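Local coordinates for probable sulfate-binding lipoprotein SubI (Mycobacterium tuberculosis, PDB 6DDN) that probably binds sulfate outside the cell membrane and serves as the carrier that supplies it for uptake, at residues A[97-102]-A[115-120]; A[126-131]-A[264-269]; A[152-157]-A[230-235]; A[223-228]-A[248-253]. One frame throughout, in Å; residues are numbered along the deposited sequence.

In the fold
The four contacts fall into two groups on opposite sides of the chain's centre, consistent with the two-lobed architecture of type 2 periplasmic binding proteins. Contacts 1 and 2 are neighbours, with centres 13 Å apart. Helix 113-120 of contact 1 joins them, its Ile-115 packing on both Trp-128 and Pro-264 of contact 2. Contacts 3 and 4, with centres 11 Å apart, meet where the ring of Phe-225 lies against Gly-230 to Leu-233. Between the groups the centres are 32 to 35 Å apart, yet contacts 2, 3 and 4 all reach the same mixed sheet. The sulfates at contacts 1 and 3 probably come from the crystallisation liquor and need not mark the transport site.

Contact 1. Residues A[97-102]-A[115-120]; sequences GVADGK and IARLVK. With SO4 (sulfate ion), chain E.
Leu-118 of helix 113-120 packs on Val-98 and Ala-99, the end of helix 91-99, in a small apolar helix-to-helix contact within an alpha/beta lobe of the periplasmic binding protein fold. Helix 91-99 is the connection of a beta-alpha-beta crossover: it leads from strand 83-88 to strand 106-108, and both pair in parallel with strand 53-58 between them. The two methyls of Leu-118 divide the work. CD2 lies against Ala-99, 3.6 Å from its CB and equally near its backbone N, while CD1 meets CG1 of the buried Val-98 at 4.1 Å. The Val-98 and Leu-118 side chains lie roughly perpendicular. With CG placed opposite the carbonyl carbon (chi1 -61°), the end of Leu-118 swings closer to helix 91-99 than its first bond would suggest. Leu-118 also touches Val-107 of strand 106-108, and Val-98 touches Val-57 of strand 53-58.

Helix 91-99 stops here in a Schellman motif. Gly-101 is its positive-phi residue, and Lys-102 N returns to Gly-97 O at 2.8 Å. Alongside, Arg-117 brings CD within 4.3 Å of Ala-99 CB, and its NH2 forms a salt bridge with Asp-114. At another edge of the guanidinium sits a sulfate, also bonded to Arg-96 and probably acquired in crystallisation. A single oxygen, O4, takes both of Arg-117's hydrogen bonds to it: NE at 3.2 Å and NH1 at 3.0 Å, bent to 142° and 151°.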
loop_
_atom_site.group_PDB
_atom_site.type_symbol
_atom_site.label_atom_id
_atom_site.label_comp_id
_atom_site.label_asym_id
_atom_site.label_seq_id
_atom_site.Cartn_x
_atom_site.Cartn_y
_atom_site.Cartn_z
ATOM N N GLY A 97 -14.611 -6.350 -7.233
ATOM C CA GLY A 97 -15.836 -5.588 -7.409
ATOM C C GLY A 97 -15.902 -4.893 -8.753
ATOM O O GLY A 97 -16.873 -5.042 -9.498
ATOM N N VAL A 98 -14.864 -4.121 -9.085
ATOM C CA VAL A 98 -14.852 -3.403 -10.356
ATOM C C VAL A 98 -14.780 -4.378 -11.523
ATOM O O VAL A 98 -15.399 -4.158 -12.572
ATOM C CB VAL A 98 -13.693 -2.394 -10.393
ATOM C CG1 VAL A 98 -13.798 -1.520 -11.633
ATOM C CG2 VAL A 98 -13.683 -1.545 -9.132
ATOM N N ALA A 99 -14.026 -5.470 -11.363
ATOM C CA ALA A 99 -13.952 -6.476 -12.414
ATOM C C ALA A 99 -15.326 -7.024 -12.761
ATOM O O ALA A 99 -15.577 -7.389 -13.915
ATOM C CB ALA A 99 -13.022 -7.614 -11.992
ATOM N N ASP A 100 -16.229 -7.079 -11.786
ATOM C CA ASP A 100 -17.551 -7.627 -12.045
ATOM C C ASP A 100 -18.654 -6.623 -11.736
ATOM O O ASP A 100 -19.631 -6.958 -11.057
ATOM C CB ASP A 100 -17.750 -8.920 -11.256
ATOM C CG ASP A 100 -17.045 -10.103 -11.893
ATOM O OD1 ASP A 100 -17.385 -10.443 -13.047
ATOM O OD2 ASP A 100 -16.150 -10.688 -11.246
ATOM N N GLY A 101 -18.513 -5.396 -12.230
ATOM C CA GLY A 101 -19.621 -4.467 -12.354
ATOM C C GLY A 101 -19.532 -3.211 -11.515
ATOM O O GLY A 101 -20.217 -2.229 -11.834
ATOM N N LYS A 102 -18.734 -3.199 -10.451
ATOM C CA LYS A 102 -18.730 -2.057 -9.543
ATOM C C LYS A 102 -18.362 -0.785 -10.298
ATOM O O LYS A 102 -17.330 -0.752 -10.984
ATOM C CB LYS A 102 -17.755 -2.276 -8.390
ATOM C CG LYS A 102 -17.613 -1.100 -7.444
ATOM C CD LYS A 102 -17.088 -1.563 -6.095
ATOM C CE LYS A 102 -17.295 -0.507 -5.027
ATOM N NZ LYS A 102 -15.997 0.046 -4.550
ATOM N N ILE A 115 -4.376 -4.490 -10.302
ATOM C CA ILE A 115 -4.608 -3.789 -11.561
ATOM C C ILE A 115 -4.631 -4.765 -12.729
ATOM O O ILE A 115 -5.444 -4.628 -13.645
ATOM C CB ILE A 115 -3.545 -2.691 -11.769
ATOM C CG1 ILE A 115 -3.593 -1.670 -10.630
ATOM C CG2 ILE A 115 -3.754 -1.994 -13.098
ATOM C CD1 ILE A 115 -4.875 -0.868 -10.581
ATOM N N ALA A 116 -3.749 -5.769 -12.697
ATOM C CA ALA A 116 -3.690 -6.751 -13.774
ATOM C C ALA A 116 -4.993 -7.527 -13.908
ATOM O O ALA A 116 -5.383 -7.888 -15.025
ATOM C CB ALA A 116 -2.521 -7.708 -13.544
ATOM N N ARG A 117 -5.672 -7.802 -12.791
ATOM C CA ARG A 117 -6.971 -8.465 -12.871
ATOM C C ARG A 117 -7.949 -7.647 -13.704
ATOM O O ARG A 117 -8.698 -8.201 -14.517
ATOM C CB ARG A 117 -7.532 -8.707 -11.469
ATOM C CG ARG A 117 -8.940 -9.297 -11.471
ATOM C CD ARG A 117 -9.565 -9.317 -10.084
ATOM N NE ARG A 117 -8.917 -10.277 -9.195
ATOM C CZ ARG A 117 -8.018 -9.950 -8.272
ATOM N NH1 ARG A 117 -7.479 -10.889 -7.507
ATOM N NH2 ARG A 117 -7.659 -8.683 -8.111
ATOM N N LEU A 118 -7.947 -6.325 -13.523
ATOM C CA LEU A 118 -8.825 -5.469 -14.313
ATOM C C LEU A 118 -8.387 -5.406 -15.769
ATOM O O LEU A 118 -9.231 -5.273 -16.663
ATOM C CB LEU A 118 -8.871 -4.067 -13.712
ATOM C CG LEU A 118 -9.406 -3.995 -12.285
ATOM C CD1 LEU A 118 -9.834 -2.587 -11.980
ATOM C CD2 LEU A 118 -10.568 -4.952 -12.100
ATOM N N VAL A 119 -7.081 -5.488 -16.029
ATOM C CA VAL A 119 -6.606 -5.535 -17.407
ATOM C C VAL A 119 -7.047 -6.834 -18.069
ATOM O O VAL A 119 -7.529 -6.840 -19.208
ATOM C CB VAL A 119 -5.077 -5.366 -17.456
ATOM C CG1 VAL A 119 -4.602 -5.284 -18.895
ATOM C CG2 VAL A 119 -4.656 -4.129 -16.689
ATOM N N LYS A 120 -6.898 -7.954 -17.356
ATOM C CA LYS A 120 -7.374 -9.240 -17.847
ATOM C C LYS A 120 -8.868 -9.227 -18.143
ATOM O O LYS A 120 -9.335 -10.030 -18.959
ATOM C CB LYS A 120 -7.058 -10.334 -16.825
ATOM C CG LYS A 120 -6.704 -11.683 -17.425
ATOM C CD LYS A 120 -5.214 -11.794 -17.711
ATOM C CE LYS A 120 -4.856 -13.176 -18.238
ATOM N NZ LYS A 120 -5.662 -13.553 -19.432
HETATM S S SO4 E . -9.644 -13.897 -8.341
HETATM O O1 SO4 E . -10.717 -13.280 -9.113
HETATM O O2 SO4 E . -9.789 -13.542 -6.933
HETATM O O3 SO4 E . -9.710 -15.348 -8.482
HETATM O O4 SO4 E . -8.353 -13.425 -8.833
#

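Contact 2. Residues A[126-131]-A[264-269]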
loop_
_atom_site.group_PDB
_atom_site.type_symbol
_atom_site.label_atom_id
_atom_site.label_comp_id
_atom_site.label_asym_id
_atom_site.label_seq_id
_atom_site.Cartn_x
_atom_site.Cartn_y
_atom_site.Cartn_z
ATOM N N LYS A 126 -4.282 -1.584 -21.237
ATOM C CA LYS A 126 -2.946 -2.107 -20.960
ATOM C C LYS A 126 -1.875 -1.019 -20.951
ATOM O O LYS A 126 -0.779 -1.249 -20.422
ATOM C CB LYS A 126 -2.591 -3.182 -21.985
ATOM C CG LYS A 126 -3.799 -3.941 -22.523
ATOM C CD LYS A 126 -3.552 -4.430 -23.942
ATOM C CE LYS A 126 -4.776 -5.135 -24.498
ATOM N NZ LYS A 126 -6.002 -4.292 -24.388
ATOM N N ASP A 127 -2.173 0.161 -21.502
ATOM C CA ASP A 127 -1.237 1.283 -21.565
ATOM C C ASP A 127 -0.913 1.860 -20.191
ATOM O O ASP A 127 -0.149 2.820 -20.082
ATOM C CB ASP A 127 -1.797 2.407 -22.447
ATOM C CG ASP A 127 -3.003 3.124 -21.814
ATOM O OD1 ASP A 127 -3.616 3.955 -22.513
ATOM O OD2 ASP A 127 -3.367 2.853 -20.647
ATOM N N TRP A 128 -1.537 1.311 -19.151
ATOM C CA TRP A 128 -1.583 1.986 -17.862
ATOM C C TRP A 128 -0.220 2.064 -17.188
ATOM O O TRP A 128 -0.036 2.893 -16.291
ATOM C CB TRP A 128 -2.589 1.273 -16.960
ATOM C CG TRP A 128 -2.059 -0.004 -16.438
ATOM C CD1 TRP A 128 -2.127 -1.231 -17.031
ATOM C CD2 TRP A 128 -1.351 -0.185 -15.213
ATOM N NE1 TRP A 128 -1.508 -2.170 -16.240
ATOM C CE2 TRP A 128 -1.022 -1.551 -15.118
ATOM C CE3 TRP A 128 -0.965 0.677 -14.183
ATOM C CZ2 TRP A 128 -0.327 -2.074 -14.032
ATOM C CZ3 TRP A 128 -0.275 0.158 -13.109
ATOM C CH2 TRP A 128 0.037 -1.204 -13.040
ATOM N N ASP A 129 0.741 1.231 -17.600
ATOM C CA ASP A 129 2.063 1.228 -16.987
ATOM C C ASP A 129 3.196 1.336 -18.004
ATOM O O ASP A 129 4.361 1.139 -17.635
ATOM C CB ASP A 129 2.251 -0.026 -16.127
ATOM C CG ASP A 129 2.457 -1.274 -16.953
ATOM O OD1 ASP A 129 1.919 -1.346 -18.078
ATOM O OD2 ASP A 129 3.152 -2.190 -16.474
ATOM N N ALA A 130 2.892 1.631 -19.270
ATOM C CA ALA A 130 3.930 1.916 -20.254
ATOM C C ALA A 130 4.549 3.292 -20.057
ATOM O O ALA A 130 5.568 3.597 -20.687
ATOM C CB ALA A 130 3.367 1.799 -21.673
ATOM N N ASP A 131 3.952 4.113 -19.201
ATOM C CA ASP A 131 4.505 5.402 -18.825
ATOM C C ASP A 131 5.800 5.214 -18.042
ATOM O O ASP A 131 5.983 4.218 -17.335
ATOM C CB ASP A 131 3.475 6.164 -17.985
ATOM C CG ASP A 131 3.743 7.651 -17.916
ATOM O OD1 ASP A 131 2.792 8.403 -17.606
ATOM O OD2 ASP A 131 4.892 8.073 -18.155
ATOM N N PRO A 264 -0.178 1.147 -7.297
ATOM C CA PRO A 264 -0.517 1.565 -8.661
ATOM C C PRO A 264 -1.840 2.315 -8.743
ATOM O O PRO A 264 -2.738 2.168 -7.910
ATOM C CB PRO A 264 -0.599 0.238 -9.423
ATOM C CG PRO A 264 -0.966 -0.764 -8.379
ATOM C CD PRO A 264 -0.301 -0.309 -7.112
ATOM N N LEU A 265 -1.943 3.125 -9.797
ATOM C CA LEU A 265 -3.139 3.891 -10.116
ATOM C C LEU A 265 -3.364 3.831 -11.618
ATOM O O LEU A 265 -2.420 3.969 -12.398
ATOM C CB LEU A 265 -3.010 5.352 -9.662
ATOM C CG LEU A 265 -3.998 6.371 -10.236
ATOM C CD1 LEU A 265 -5.302 6.374 -9.453
ATOM C CD2 LEU A 265 -3.375 7.760 -10.251
ATOM N N ALA A 266 -4.615 3.626 -12.020
ATOM C CA ALA A 266 -4.946 3.527 -13.432
ATOM C C ALA A 266 -6.355 4.049 -13.661
ATOM O O ALA A 266 -7.209 3.991 -12.773
ATOM C CB ALA A 266 -4.826 2.086 -13.939
ATOM N N VAL A 267 -6.585 4.561 -14.862
ATOM C CA VAL A 267 -7.917 4.983 -15.273
ATOM C C VAL A 267 -8.706 3.756 -15.706
ATOM O O VAL A 267 -8.173 2.857 -16.368
ATOM C CB VAL A 267 -7.822 6.029 -16.399
ATOM C CG1 VAL A 267 -9.088 6.044 -17.237
ATOM C CG2 VAL A 267 -7.548 7.408 -15.819
ATOM N N VAL A 268 -9.976 3.699 -15.315
ATOM C CA VAL A 268 -10.847 2.599 -15.713
ATOM C C VAL A 268 -11.286 2.830 -17.154
ATOM O O VAL A 268 -11.855 3.877 -17.480
ATOM C CB VAL A 268 -12.054 2.480 -14.774
ATOM C CG1 VAL A 268 -13.183 1.719 -15.455
ATOM C CG2 VAL A 268 -11.649 1.795 -13.481
ATOM N N ALA A 269 -11.021 1.848 -18.020
ATOM C CA ALA A 269 -11.311 2.014 -19.441
ATOM C C ALA A 269 -12.808 2.101 -19.713
ATOM O O ALA A 269 -13.227 2.828 -20.619
ATOM C CB ALA A 269 -10.692 0.866 -20.237
#
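Trp-128 drops from a loop onto Ala-266, near the end of strand 257-267, and onto Pro-264 just before that last stretch of strand: a loop packed on the sheet of one alpha/beta lobe of the periplasmic binding protein fold. The tight part is at the six-membered half of the indole, which Pro-264 and Ala-266 approach obliquely. There CZ3 comes to 3.7 Å from Pro-264 CB, and the proline ring and the indole run alongside each other in the same direction. Nearer the backbone, Trp-128 CB touches Ala-266 CB at 3.8 Å, and CE3 passes 4.0 Å from Leu-265 O. Ile-115 and Val-119 of helix 113-120 also pack on the indole, joining helix to strand. Leu-265 points away, to Arg-281 and Gln-284 of helix 274-284.

The other side of the loop is looser. Lys-126, Asp-127, Ala-130 and Asp-131 are all exposed, and the one backbone bond inside the segment, Ala-130 N to Asp-127 O, is weak. The ring is turned down to the strand by a chi1 of 75°, with CG between the backbone N and the carbonyl carbon. Its own neighbour covers one face: Asp-129 CB stands 3.6 Å above the plane, over the centre of the Trp-128 ring.

Contact 3. Residues A[152-157]-A[230-235]. With SO4 (sulfate ion), chain G.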
loop_
_atom_site.group_PDB
_atom_site.type_symbol
_atom_site.label_atom_id
_atom_site.label_comp_id
_atom_site.label_asym_id
_atom_site.label_seq_id
_atom_site.Cartn_x
_atom_site.Cartn_y
_atom_site.Cartn_z
ATOM N N LYS A 152 7.716 -3.681 24.274
ATOM C CA LYS A 152 8.338 -4.981 24.090
ATOM C C LYS A 152 9.605 -4.912 23.249
ATOM O O LYS A 152 10.178 -5.958 22.929
ATOM C CB LYS A 152 7.337 -5.953 23.473
ATOM C CG LYS A 152 6.297 -6.417 24.470
ATOM C CD LYS A 152 5.060 -6.957 23.792
ATOM C CE LYS A 152 4.019 -7.323 24.827
ATOM N NZ LYS A 152 4.578 -8.226 25.875
ATOM N N ASN A 153 10.050 -3.708 22.888
ATOM C CA ASN A 153 11.346 -3.494 22.247
ATOM C C ASN A 153 11.450 -4.284 20.939
ATOM O O ASN A 153 12.306 -5.155 20.766
ATOM C CB ASN A 153 12.484 -3.854 23.209
ATOM C CG ASN A 153 13.843 -3.440 22.689
ATOM O OD1 ASN A 153 13.997 -2.365 22.110
ATOM N ND2 ASN A 153 14.838 -4.294 22.894
ATOM N N ILE A 154 10.547 -3.966 20.018
ATOM C CA ILE A 154 10.530 -4.587 18.699
ATOM C C ILE A 154 11.348 -3.718 17.751
ATOM O O ILE A 154 11.030 -2.541 17.547
ATOM C CB ILE A 154 9.093 -4.765 18.185
ATOM C CG1 ILE A 154 8.211 -5.384 19.270
ATOM C CG2 ILE A 154 9.079 -5.617 16.931
ATOM C CD1 ILE A 154 8.550 -6.826 19.582
ATOM N N ARG A 155 12.405 -4.294 17.176
ATOM C CA ARG A 155 13.291 -3.557 16.281
ATOM C C ARG A 155 13.591 -4.259 14.964
ATOM O O ARG A 155 14.065 -3.592 14.035
ATOM C CB ARG A 155 14.630 -3.248 16.973
ATOM C CG ARG A 155 14.521 -2.590 18.341
ATOM C CD ARG A 155 14.338 -1.083 18.246
ATOM N NE ARG A 155 13.893 -0.520 19.519
ATOM C CZ ARG A 155 13.357 0.689 19.663
ATOM N NH1 ARG A 155 13.195 1.478 18.609
ATOM N NH2 ARG A 155 12.984 1.110 20.864
ATOM N N ASP A 156 13.346 -5.561 14.840
ATOM C CA ASP A 156 13.745 -6.273 13.633
ATOM C C ASP A 156 12.849 -7.491 13.440
ATOM O O ASP A 156 12.022 -7.823 14.292
ATOM C CB ASP A 156 15.236 -6.643 13.683
ATOM C CG ASP A 156 15.566 -7.697 14.732
ATOM O OD1 ASP A 156 16.764 -8.022 14.865
ATOM O OD2 ASP A 156 14.660 -8.201 15.426
ATOM N N TRP A 157 13.031 -8.158 12.296
ATOM C CA TRP A 157 12.148 -9.262 11.935
ATOM C C TRP A 157 12.272 -10.433 12.900
ATOM O O TRP A 157 11.287 -11.137 13.146
ATOM C CB TRP A 157 12.434 -9.715 10.505
ATOM C CG TRP A 157 11.896 -8.765 9.488
ATOM C CD1 TRP A 157 12.615 -7.952 8.667
ATOM C CD2 TRP A 157 10.518 -8.513 9.194
ATOM N NE1 TRP A 157 11.775 -7.212 7.875
ATOM C CE2 TRP A 157 10.481 -7.538 8.180
ATOM C CE3 TRP A 157 9.313 -9.019 9.689
ATOM C CZ2 TRP A 157 9.286 -7.059 7.650
ATOM C CZ3 TRP A 157 8.126 -8.544 9.160
ATOM C CH2 TRP A 157 8.122 -7.571 8.152
ATOM N N GLY A 230 -2.869 -7.888 19.653
ATOM C CA GLY A 230 -1.554 -8.048 19.070
ATOM C C GLY A 230 -0.529 -7.075 19.629
ATOM O O GLY A 230 -0.847 -5.996 20.124
ATOM N N ASP A 231 0.738 -7.480 19.532
ATOM C CA ASP A 231 1.856 -6.687 20.030
ATOM C C ASP A 231 2.542 -5.864 18.952
ATOM O O ASP A 231 3.128 -4.822 19.263
ATOM C CB ASP A 231 2.892 -7.597 20.696
ATOM C CG ASP A 231 2.276 -8.509 21.733
ATOM O OD1 ASP A 231 2.347 -9.745 21.561
ATOM O OD2 ASP A 231 1.710 -7.986 22.715
ATOM N N VAL A 232 2.490 -6.300 17.697
ATOM C CA VAL A 232 3.088 -5.568 16.589
ATOM C C VAL A 232 2.206 -5.756 15.363
ATOM O O VAL A 232 1.793 -6.879 15.054
ATOM C CB VAL A 232 4.532 -6.030 16.305
ATOM C CG1 VAL A 232 4.605 -7.548 16.260
ATOM C CG2 VAL A 232 5.049 -5.420 15.008
ATOM N N LEU A 233 1.900 -4.658 14.683
ATOM C CA LEU A 233 1.090 -4.673 13.474
ATOM C C LEU A 233 1.976 -4.317 12.289
ATOM O O LEU A 233 2.528 -3.212 12.231
ATOM C CB LEU A 233 -0.078 -3.690 13.590
ATOM C CG LEU A 233 -0.656 -3.148 12.280
ATOM C CD1 LEU A 233 -1.520 -4.197 11.601
ATOM C CD2 LEU A 233 -1.442 -1.869 12.520
ATOM N N ILE A 234 2.125 -5.253 11.357
ATOM C CA ILE A 234 2.830 -4.973 10.112
ATOM C C ILE A 234 1.905 -4.170 9.210
ATOM O O ILE A 234 0.768 -4.577 8.950
ATOM C CB ILE A 234 3.284 -6.273 9.433
ATOM C CG1 ILE A 234 3.713 -7.305 10.475
ATOM C CG2 ILE A 234 4.430 -5.997 8.486
ATOM C CD1 ILE A 234 4.326 -8.553 9.871
ATOM N N SER A 235 2.383 -3.022 8.738
ATOM C CA SER A 235 1.507 -2.077 8.059
ATOM C C SER A 235 2.339 -1.176 7.158
ATOM O O SER A 235 3.571 -1.217 7.168
ATOM C CB SER A 235 0.712 -1.248 9.071
ATOM O OG SER A 235 -0.205 -0.388 8.421
HETATM S S SO4 G . 16.131 -7.425 9.592
HETATM O O1 SO4 G . 15.298 -6.957 8.493
HETATM O O2 SO4 G . 15.340 -7.409 10.813
HETATM O O3 SO4 G . 16.585 -8.787 9.329
HETATM O O4 SO4 G . 17.282 -6.537 9.727
#
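The backbone N-H of Trp-157, a residue whose ring packs across the contact on Ile-234, makes a nearly straight hydrogen bond to a sulfate: Trp-157 N to sulfate O2 is 2.8 Å, at 170°. The ion, probably from the crystallisation liquor, is also bonded by Gln-257 N. The same Gln-257 uses its carbonyl O to accept the indole NE1 of Trp-157, which helps to fix the rotation of the ring. That ring meets Ile-234 with its edge: CD1 of the isoleucine lies in the indole plane, 3.9 Å from Trp-157 CZ3, while the other branch, CG2, is 4.0 Å from Trp-157 CH2. One step back, Ile-154 and Val-232 face each other more loosely, CG2 to CG2 at 4.5 Å.

At the exposed end, Lys-152 lays the aliphatic part of its chain against Asp-231. Its CE is 3.2 Å from Asp-231 OD2, but the bend at chi4 (-52°) leaves NZ at 4.3 Å from that oxygen, too far for a salt bridge, though the opposite charges probably still attract. The Lys-152 side chain also comes to about 3 Å, between nearest atoms, of a second sulfate, and Asp-231 OD1 accepts a bond from Glu-166 N. Within the loop, Arg-155 NE gives a nearly straight hydrogen bond (174°) to Asn-153 OD1 at 3.2 Å, in the guanidinium plane.

The loop thus covers strand 232-236 of the mixed sheet in the second alpha/beta lobe of the periplasmic binding protein fold. Trp-157 touches Phe-144, edge-to-face, on strand 138-147, and also Ala-184, Pro-185 and Ala-188 of helix 177-190.

Contact 4. Residues A[223-228]-A[248-253]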
loop_
_atom_site.group_PDB
_atom_site.type_symbol
_atom_site.label_atom_id
_atom_site.label_comp_id
_atom_site.label_asym_id
_atom_site.label_seq_id
_atom_site.Cartn_x
_atom_site.Cartn_y
_atom_site.Cartn_z
ATOM N N ASP A 223 -7.429 -1.275 12.893
ATOM C CA ASP A 223 -8.512 -1.094 13.853
ATOM C C ASP A 223 -8.389 -2.070 15.018
ATOM O O ASP A 223 -8.367 -1.664 16.185
ATOM C CB ASP A 223 -9.860 -1.263 13.152
ATOM C CG ASP A 223 -10.127 -0.175 12.127
ATOM O OD1 ASP A 223 -9.441 0.868 12.172
ATOM O OD2 ASP A 223 -11.026 -0.363 11.276
ATOM N N VAL A 224 -8.301 -3.368 14.716
ATOM C CA VAL A 224 -8.239 -4.367 15.776
ATOM C C VAL A 224 -6.949 -4.233 16.576
ATOM O O VAL A 224 -6.904 -4.602 17.755
ATOM C CB VAL A 224 -8.405 -5.783 15.192
ATOM C CG1 VAL A 224 -7.098 -6.287 14.597
ATOM C CG2 VAL A 224 -8.919 -6.739 16.262
ATOM N N PHE A 225 -5.889 -3.695 15.968
ATOM C CA PHE A 225 -4.665 -3.465 16.727
ATOM C C PHE A 225 -4.830 -2.291 17.682
ATOM O O PHE A 225 -4.347 -2.338 18.821
ATOM C CB PHE A 225 -3.486 -3.229 15.782
ATOM C CG PHE A 225 -2.187 -2.976 16.493
ATOM C CD1 PHE A 225 -1.393 -4.033 16.908
ATOM C CD2 PHE A 225 -1.763 -1.681 16.754
ATOM C CE1 PHE A 225 -0.202 -3.804 17.567
ATOM C CE2 PHE A 225 -0.576 -1.445 17.413
ATOM C CZ PHE A 225 0.206 -2.507 17.821
ATOM N N VAL A 226 -5.506 -1.231 17.235
ATOM C CA VAL A 226 -5.736 -0.073 18.094
ATOM C C VAL A 226 -6.585 -0.464 19.297
ATOM O O VAL A 226 -6.319 -0.036 20.427
ATOM C CB VAL A 226 -6.381 1.069 17.284
ATOM C CG1 VAL A 226 -7.225 1.958 18.183
ATOM C CG2 VAL A 226 -5.308 1.888 16.577
ATOM N N GLN A 227 -7.606 -1.297 19.080
ATOM C CA GLN A 227 -8.443 -1.735 20.189
ATOM C C GLN A 227 -7.698 -2.619 21.181
ATOM O O GLN A 227 -8.180 -2.791 22.303
ATOM C CB GLN A 227 -9.684 -2.467 19.674
ATOM C CG GLN A 227 -10.868 -1.548 19.386
ATOM C CD GLN A 227 -11.722 -1.274 20.619
ATOM O OE1 GLN A 227 -12.854 -1.749 20.717
ATOM N NE2 GLN A 227 -11.190 -0.490 21.558
ATOM N N GLY A 228 -6.545 -3.171 20.813
ATOM C CA GLY A 228 -5.702 -3.827 21.793
ATOM C C GLY A 228 -5.246 -5.232 21.454
ATOM O O GLY A 228 -4.642 -5.904 22.296
ATOM N N LYS A 248 -3.728 8.227 18.261
ATOM C CA LYS A 248 -3.740 6.881 18.814
ATOM C C LYS A 248 -2.370 6.541 19.397
ATOM O O LYS A 248 -1.342 6.819 18.772
ATOM C CB LYS A 248 -4.127 5.863 17.744
ATOM C CG LYS A 248 -5.598 5.917 17.344
ATOM C CD LYS A 248 -6.483 6.348 18.510
ATOM C CE LYS A 248 -7.953 6.054 18.246
ATOM N NZ LYS A 248 -8.493 5.029 19.183
ATOM N N PRO A 249 -2.325 5.943 20.587
ATOM C CA PRO A 249 -1.045 5.736 21.295
ATOM C C PRO A 249 -0.218 4.607 20.691
ATOM O O PRO A 249 -0.064 3.513 21.246
ATOM C CB PRO A 249 -1.509 5.435 22.723
ATOM C CG PRO A 249 -2.807 4.737 22.533
ATOM C CD PRO A 249 -3.463 5.377 21.331
ATOM N N VAL A 250 0.338 4.877 19.509
ATOM C CA VAL A 250 1.205 3.938 18.812
ATOM C C VAL A 250 2.381 4.706 18.225
ATOM O O VAL A 250 2.346 5.929 18.079
ATOM C CB VAL A 250 0.461 3.172 17.694
ATOM C CG1 VAL A 250 -0.602 2.253 18.281
ATOM C CG2 VAL A 250 -0.157 4.149 16.712
ATOM N N GLN A 251 3.442 3.967 17.906
ATOM C CA GLN A 251 4.540 4.478 17.098
ATOM C C GLN A 251 4.965 3.372 16.140
ATOM O O GLN A 251 4.352 2.301 16.092
ATOM C CB GLN A 251 5.704 4.973 17.964
ATOM C CG GLN A 251 5.892 4.229 19.270
ATOM C CD GLN A 251 6.771 4.987 20.246
ATOM O OE1 GLN A 251 6.349 5.983 20.834
ATOM N NE2 GLN A 251 8.003 4.521 20.419
ATOM N N HIS A 252 6.011 3.627 15.357
ATOM C CA HIS A 252 6.454 2.632 14.393
ATOM C C HIS A 252 7.970 2.627 14.270
ATOM O O HIS A 252 8.616 3.676 14.327
ATOM C CB HIS A 252 5.815 2.856 13.012
ATOM C CG HIS A 252 6.278 4.096 12.315
ATOM N ND1 HIS A 252 5.748 5.341 12.578
ATOM C CD2 HIS A 252 7.214 4.282 11.354
ATOM C CE1 HIS A 252 6.342 6.240 11.814
ATOM N NE2 HIS A 252 7.237 5.623 11.063
ATOM N N VAL A 253 8.522 1.425 14.114
ATOM C CA VAL A 253 9.932 1.210 13.823
ATOM C C VAL A 253 10.018 0.416 12.530
ATOM O O VAL A 253 9.339 -0.607 12.380
ATOM C CB VAL A 253 10.651 0.461 14.961
ATOM C CG1 VAL A 253 12.156 0.676 14.874
ATOM C CG2 VAL A 253 10.114 0.897 16.315
#
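Lys-248 comes first, laying its long chain across Val-226 on the last turn of helix 218-227, the two side chains at about a right angle. CG is 4.1 Å from Val-226 CG2. The chain runs on past the valine, and the bend at chi4 turns NZ in toward it, ending 3.5 Å from Val-226 CG1. At this solvent-facing edge a charged, exposed residue lies over a partly exposed valine.

Pro-249 is the centre of an inverse gamma turn, closed by Val-250 N to Lys-248 O at 2.7 Å, and it bends the chain into strand 250-253. Val-250 begins the strand and makes the buried part of the contact: its CG1 meets Phe-225 CE2 at 3.8 Å, at the edge of the ring and near its plane. The two side chains run antiparallel past one another. With CG anti to its backbone N (chi1 180°), Phe-225 extends from the helix to Val-250, and Arg-147 makes a cation-pi contact with its ring. The same arginine's NH2 bonds Phe-225 O, tying ring and helix end to one partner.

Farther on, the strand leaves the helix. Gln-251 and Val-253 bond through their backbones to Val-146 and Phe-144, while His-252 ND1 is hydrogen-bonded to Glu-244 OE2. Helix 218-227, ended by a Schellman motif at Gly-228, packs against the sheet of the second alpha/beta lobe of the periplasmic binding protein fold, on strand 138-147 through Val-145 and on strand 167-168 through Ile-168. Thr-243 of helix 237-245 borders the contact, touching Val-226, Lys-248 and Val-250.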